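Local coordinates for protein endoglucanase I (Fusarium oxysporum, PDB 4OVW) that hydrolyses internal beta-1,4-glucosidic linkages in cellulose, lichenin and cereal beta-D-glucans as a family 7 glycoside hydrolase, at residues G238-N242 with F309-C315; L13-R17 with S387-I391. One frame throughout, in Å; residues are numbered along the deposited sequence.

Interaction 1 of 2, residues G238-N242 with F309-C315; sequences GCGWN and FINDKYC
A disulfide staples the extended loop 238-242 to the first turn of helix 312-317 in this family 7 glycoside hydrolase. C239 (chi1 t) and C315 (chi1 m) join SG to SG at 2.0 Å, chi3 -97°, with their CA atoms 5.7 Å apart. N311 is the N-cap: its OD1 accepts from Y314 N at 2.9 Å, and C315 N bonds to N311 O at 3.0 Å. The main bump is Y314. In a t rotamer, its ring points at the loop, hydroxyl first, flanked at its edge by C239 SG, 3.9 Å from Y314 CE1, and meets the six-membered ring of W241 obliquely, centroids 5.2 Å apart and planes at 39°. W241, also t, lays its six-membered ring against both Y314 and the F309 backbone, W241 CZ3 4.0 Å from F309 O. I310 fills the hollow beside them, its CG2 4.0 Å from C239 SG and its CD1 4.0 Å from W241 CB. The Y314 hydroxyl donates to the G240 carbonyl, OH to O 2.6 Å.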
loop_
_atom_site.group_PDB
_atom_site.type_symbol
_atom_site.label_atom_id
_atom_site.label_comp_id
_atom_site.label_asym_id
_atom_site.label_seq_id
_atom_site.Cartn_x
_atom_site.Cartn_y
_atom_site.Cartn_z
ATOM N N GLY A 238 -4.245 -9.550 -8.995
ATOM C CA GLY A 238 -2.819 -9.644 -8.742
ATOM C C GLY A 238 -2.349 -11.118 -8.959
ATOM O O GLY A 238 -3.090 -12.094 -9.152
ATOM N N CYS A 239 -1.050 -11.333 -9.011
ATOM C CA CYS A 239 -0.341 -12.577 -9.061
ATOM C C CYS A 239 0.201 -12.816 -7.616
ATOM O O CYS A 239 1.220 -12.175 -7.296
ATOM C CB CYS A 239 0.860 -12.652 -10.002
ATOM S SG CYS A 239 1.729 -14.262 -9.838
ATOM N N GLY A 240 -0.435 -13.641 -6.799
ATOM C CA GLY A 240 -0.185 -13.722 -5.407
ATOM C C GLY A 240 0.844 -14.678 -4.849
ATOM O O GLY A 240 1.027 -15.748 -5.413
ATOM N N TRP A 241 1.522 -14.275 -3.742
ATOM C CA TRP A 241 2.415 -15.198 -3.055
ATOM C C TRP A 241 2.071 -15.174 -1.566
ATOM O O TRP A 241 2.176 -14.211 -0.778
ATOM C CB TRP A 241 3.908 -15.017 -3.333
ATOM C CG TRP A 241 4.729 -16.020 -2.537
ATOM C CD1 TRP A 241 4.960 -16.067 -1.190
ATOM C CD2 TRP A 241 5.378 -17.180 -3.084
ATOM N NE1 TRP A 241 5.745 -17.133 -0.876
ATOM C CE2 TRP A 241 6.002 -17.855 -2.007
ATOM C CE3 TRP A 241 5.496 -17.705 -4.362
ATOM C CZ2 TRP A 241 6.732 -19.032 -2.189
ATOM C CZ3 TRP A 241 6.242 -18.869 -4.542
ATOM C CH2 TRP A 241 6.856 -19.524 -3.456
ATOM N N ASN A 242 1.573 -16.350 -1.153
ATOM C CA ASN A 242 1.161 -16.592 0.239
ATOM C C ASN A 242 1.673 -18.002 0.597
ATOM O O ASN A 242 1.159 -18.991 0.086
ATOM C CB ASN A 242 -0.341 -16.465 0.458
ATOM C CG ASN A 242 -0.814 -16.627 1.909
ATOM O OD1 ASN A 242 -0.218 -17.195 2.870
ATOM N ND2 ASN A 242 -2.020 -16.118 2.154
ATOM N N PHE A 309 10.142 -17.760 -5.485
ATOM C CA PHE A 309 9.967 -16.345 -5.858
ATOM C C PHE A 309 8.892 -16.190 -6.927
ATOM O O PHE A 309 8.380 -17.186 -7.457
ATOM C CB PHE A 309 11.334 -15.810 -6.260
ATOM C CG PHE A 309 11.949 -16.484 -7.467
ATOM C CD1 PHE A 309 11.626 -16.073 -8.747
ATOM C CD2 PHE A 309 12.835 -17.535 -7.292
ATOM C CE1 PHE A 309 12.221 -16.691 -9.855
ATOM C CE2 PHE A 309 13.425 -18.157 -8.380
ATOM C CZ PHE A 309 13.121 -17.761 -9.685
ATOM N N ILE A 310 8.480 -14.963 -7.291
ATOM C CA ILE A 310 7.509 -14.756 -8.336
ATOM C C ILE A 310 8.162 -14.486 -9.711
ATOM O O ILE A 310 9.124 -13.720 -9.818
ATOM C CB ILE A 310 6.608 -13.565 -8.026
ATOM C CG1 ILE A 310 5.911 -13.791 -6.697
ATOM C CG2 ILE A 310 5.568 -13.311 -9.130
ATOM C CD1 ILE A 310 5.367 -12.491 -6.126
ATOM N N ASN A 311 7.612 -15.123 -10.738
ATOM C CA ASN A 311 7.935 -14.892 -12.133
ATOM C C ASN A 311 6.730 -15.244 -13.001
ATOM O O ASN A 311 5.766 -15.856 -12.531
ATOM C CB ASN A 311 9.183 -15.595 -12.645
ATOM C CG ASN A 311 9.130 -17.100 -12.645
ATOM O OD1 ASN A 311 8.018 -17.689 -12.658
ATOM N ND2 ASN A 311 10.360 -17.654 -12.656
ATOM N N ASP A 312 6.717 -14.928 -14.280
ATOM C CA ASP A 312 5.570 -15.180 -15.155
ATOM C C ASP A 312 5.114 -16.634 -15.169
ATOM O O ASP A 312 3.940 -16.980 -15.233
ATOM C CB ASP A 312 5.969 -14.731 -16.566
ATOM C CG ASP A 312 5.715 -13.276 -16.819
ATOM O OD1 ASP A 312 5.316 -12.522 -15.925
ATOM O OD2 ASP A 312 5.914 -12.784 -17.949
ATOM N N LYS A 313 6.049 -17.570 -15.237
ATOM C CA LYS A 313 5.739 -18.997 -15.204
ATOM C C LYS A 313 4.924 -19.402 -13.961
ATOM O O LYS A 313 3.867 -19.990 -14.113
ATOM C CB LYS A 313 7.080 -19.731 -15.201
ATOM C CG LYS A 313 7.057 -21.088 -15.845
ATOM C CD LYS A 313 8.260 -21.881 -15.319
ATOM C CE LYS A 313 8.133 -23.346 -15.736
ATOM N NZ LYS A 313 9.499 -23.938 -15.927
ATOM N N TYR A 314 5.423 -19.000 -12.786
ATOM C CA TYR A 314 4.700 -19.210 -11.549
ATOM C C TYR A 314 3.317 -18.562 -11.626
ATOM O O TYR A 314 2.358 -19.220 -11.221
ATOM C CB TYR A 314 5.512 -18.686 -10.339
ATOM C CG TYR A 314 4.661 -18.505 -9.097
ATOM C CD1 TYR A 314 4.023 -17.297 -8.849
ATOM C CD2 TYR A 314 4.507 -19.518 -8.180
ATOM C CE1 TYR A 314 3.257 -17.146 -7.735
ATOM C CE2 TYR A 314 3.769 -19.361 -7.052
ATOM C CZ TYR A 314 3.146 -18.156 -6.803
ATOM O OH TYR A 314 2.389 -17.982 -5.669
ATOM N N CYS A 315 3.246 -17.350 -12.160
ATOM C CA CYS A 315 1.955 -16.687 -12.188
ATOM C C CYS A 315 1.043 -17.417 -13.154
ATOM O O CYS A 315 -0.135 -17.578 -12.870
ATOM C CB CYS A 315 2.127 -15.205 -12.524
ATOM S SG CYS A 315 3.133 -14.234 -11.321
#

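Interaction 2 of 2, residues L13-R17 with S387-I391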
loop_
_atom_site.group_PDB
_atom_site.type_symbol
_atom_site.label_atom_id
_atom_site.label_comp_id
_atom_site.label_asym_id
_atom_site.label_seq_id
_atom_site.Cartn_x
_atom_site.Cartn_y
_atom_site.Cartn_z
ATOM N N LEU A 13 9.977 11.350 9.243
ATOM C CA LEU A 13 10.368 9.937 9.259
ATOM C C LEU A 13 11.743 9.820 8.627
ATOM O O LEU A 13 11.934 10.186 7.463
ATOM C CB LEU A 13 9.326 9.116 8.524
ATOM C CG LEU A 13 9.570 7.623 8.503
ATOM C CD1 LEU A 13 9.291 7.043 9.910
ATOM C CD2 LEU A 13 8.749 6.913 7.460
ATOM N N GLU A 14 12.700 9.337 9.433
ATOM C CA GLU A 14 14.049 9.107 8.928
ATOM C C GLU A 14 14.048 7.838 8.085
ATOM O O GLU A 14 13.437 6.922 8.642
ATOM C CB GLU A 14 15.065 8.898 10.055
ATOM C CG GLU A 14 15.143 10.140 10.941
ATOM C CD GLU A 14 16.046 10.057 12.135
ATOM O OE1 GLU A 14 16.101 9.023 12.848
ATOM O OE2 GLU A 14 16.752 11.061 12.335
ATOM N N THR A 15 14.540 7.845 6.855
ATOM C CA THR A 15 14.700 6.624 6.082
ATOM C C THR A 15 16.158 6.457 5.622
ATOM O O THR A 15 17.036 7.181 6.073
ATOM C CB THR A 15 13.810 6.635 4.844
ATOM O OG1 THR A 15 14.283 7.710 3.999
ATOM C CG2 THR A 15 12.349 6.858 5.213
ATOM N N TYR A 16 16.593 5.416 4.897
ATOM C CA TYR A 16 17.986 5.201 4.582
ATOM C C TYR A 16 18.141 4.847 3.104
ATOM O O TYR A 16 17.181 4.279 2.582
ATOM C CB TYR A 16 18.628 4.130 5.480
ATOM C CG TYR A 16 18.468 4.351 6.960
ATOM C CD1 TYR A 16 17.278 4.010 7.612
ATOM C CD2 TYR A 16 19.456 4.928 7.734
ATOM C CE1 TYR A 16 17.097 4.258 8.961
ATOM C CE2 TYR A 16 19.315 5.143 9.079
ATOM C CZ TYR A 16 18.129 4.824 9.695
ATOM O OH TYR A 16 17.947 5.008 11.025
ATOM N N ARG A 17 19.275 5.201 2.521
ATOM C CA ARG A 17 19.601 4.882 1.140
ATOM C C ARG A 17 20.898 4.050 1.218
ATOM O O ARG A 17 21.818 4.369 2.034
ATOM C CB ARG A 17 19.832 6.070 0.225
ATOM C CG ARG A 17 18.688 6.927 -0.268
ATOM C CD ARG A 17 17.401 6.175 -0.475
ATOM N NE ARG A 17 16.124 6.795 -0.284
ATOM C CZ ARG A 17 15.239 6.836 0.723
ATOM N NH1 ARG A 17 15.393 6.297 1.907
ATOM N NH2 ARG A 17 14.103 7.536 0.497
ATOM N N SER A 387 9.162 0.411 10.361
ATOM C CA SER A 387 10.329 1.240 10.662
ATOM C C SER A 387 11.599 0.872 9.885
ATOM O O SER A 387 11.580 -0.096 9.141
ATOM C CB SER A 387 10.798 1.065 12.121
ATOM O OG SER A 387 11.068 -0.331 12.278
ATOM N N ASN A 388 12.657 1.640 10.085
ATOM C CA ASN A 388 13.914 1.268 9.432
ATOM C C ASN A 388 13.831 0.925 7.965
ATOM O O ASN A 388 14.200 -0.145 7.526
ATOM C CB ASN A 388 14.444 -0.012 10.131
ATOM C CG ASN A 388 15.952 -0.191 10.080
ATOM O OD1 ASN A 388 16.438 -1.240 10.568
ATOM N ND2 ASN A 388 16.606 0.819 9.526
ATOM N N ILE A 389 13.309 1.783 7.141
ATOM C CA ILE A 389 13.118 1.628 5.724
ATOM C C ILE A 389 14.426 2.023 4.986
ATOM O O ILE A 389 14.942 3.160 5.083
ATOM C CB ILE A 389 11.950 2.494 5.268
ATOM C CG1 ILE A 389 10.605 2.147 5.935
ATOM C CG2 ILE A 389 11.887 2.493 3.752
ATOM C CD1 ILE A 389 9.533 3.228 5.577
ATOM N N ARG A 390 14.929 1.046 4.236
ATOM C CA ARG A 390 16.225 1.221 3.585
ATOM C C ARG A 390 16.084 0.704 2.173
ATOM O O ARG A 390 15.565 -0.362 1.896
ATOM C CB ARG A 390 17.398 0.587 4.311
ATOM C CG ARG A 390 17.194 -0.390 5.413
ATOM C CD ARG A 390 17.628 -0.084 6.811
ATOM N NE ARG A 390 19.027 -0.206 7.111
ATOM C CZ ARG A 390 19.921 0.388 7.912
ATOM N NH1 ARG A 390 19.619 1.390 8.740
ATOM N NH2 ARG A 390 21.182 -0.087 7.848
ATOM N N ILE A 391 16.450 1.585 1.235
ATOM C CA ILE A 391 16.337 1.345 -0.175
ATOM C C ILE A 391 17.700 1.468 -0.842
ATOM O O ILE A 391 18.533 2.274 -0.403
ATOM C CB ILE A 391 15.361 2.355 -0.827
ATOM C CG1 ILE A 391 14.056 2.433 -0.042
ATOM C CG2 ILE A 391 15.177 1.992 -2.299
ATOM C CD1 ILE A 391 13.383 3.755 0.130
HETATM O O HOH W 1 11.941 4.276 8.349
#
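Two parallel strands meet here, one from each end of the chain, their axes 4.7 Å apart at closest and inclined at 28°. L13 opens the contact with a greasy touch, its CD2 4.2 Å from I389 CD1. At E14 a water spans the gap, donating to E14 O and accepting from I389 N, 3.1 Å in each case. T15 sets its CG2 4.4 Å from I389 CB, while its OG1 accepts from R17 NH1 at 2.8 Å. Direct pairing comes at Y16: Y16 N donates to I389 O (2.8 Å) and Y16 O accepts from I391 N (3.1 Å), so this residue straddles R390 as parallel strands require. The Y16 ring lies on the same face of the sheet as R390, whose CZ sits 4.5 Å from the ring centroid in a cation-pi contact. R17 turns to the other face with I391; its guanidinium folds back, NH1 also donating to Y16 O at 2.8 Å, and I391 CD1 packs over it, 3.6 Å from R17 CZ. Within the large sheet of this concanavalin-like fold, strand 23-33 runs antiparallel along the far edge of 12-19, and strand 126-132 pairs antiparallel with 383-392, lending F127 to I389 and I391.

Overall arrangement
Interaction 1 and interaction 2 lie 27 Å apart between centres, with nearest atoms about 18 Å apart and no touch. Along the chain the order is 13-17, 238-242, 309-315, 387-391, so interaction 2 joins the two ends while interaction 1 closes a shorter excursion between them. Interaction 2 is part of the extended mixed sheet; interaction 1 ties a loop to helix 312-317, between strands 292-295 and 341-348 in the chain, though W241 and I310 make backbone hydrogen bonds to I210 and L283, which lie on strands of that sheet. A single family 7 domain thus has its terminal strands paired by hydrogen bonds away from the annotated sites, and a covalent cross-link on the side nearer the bound inhibitor.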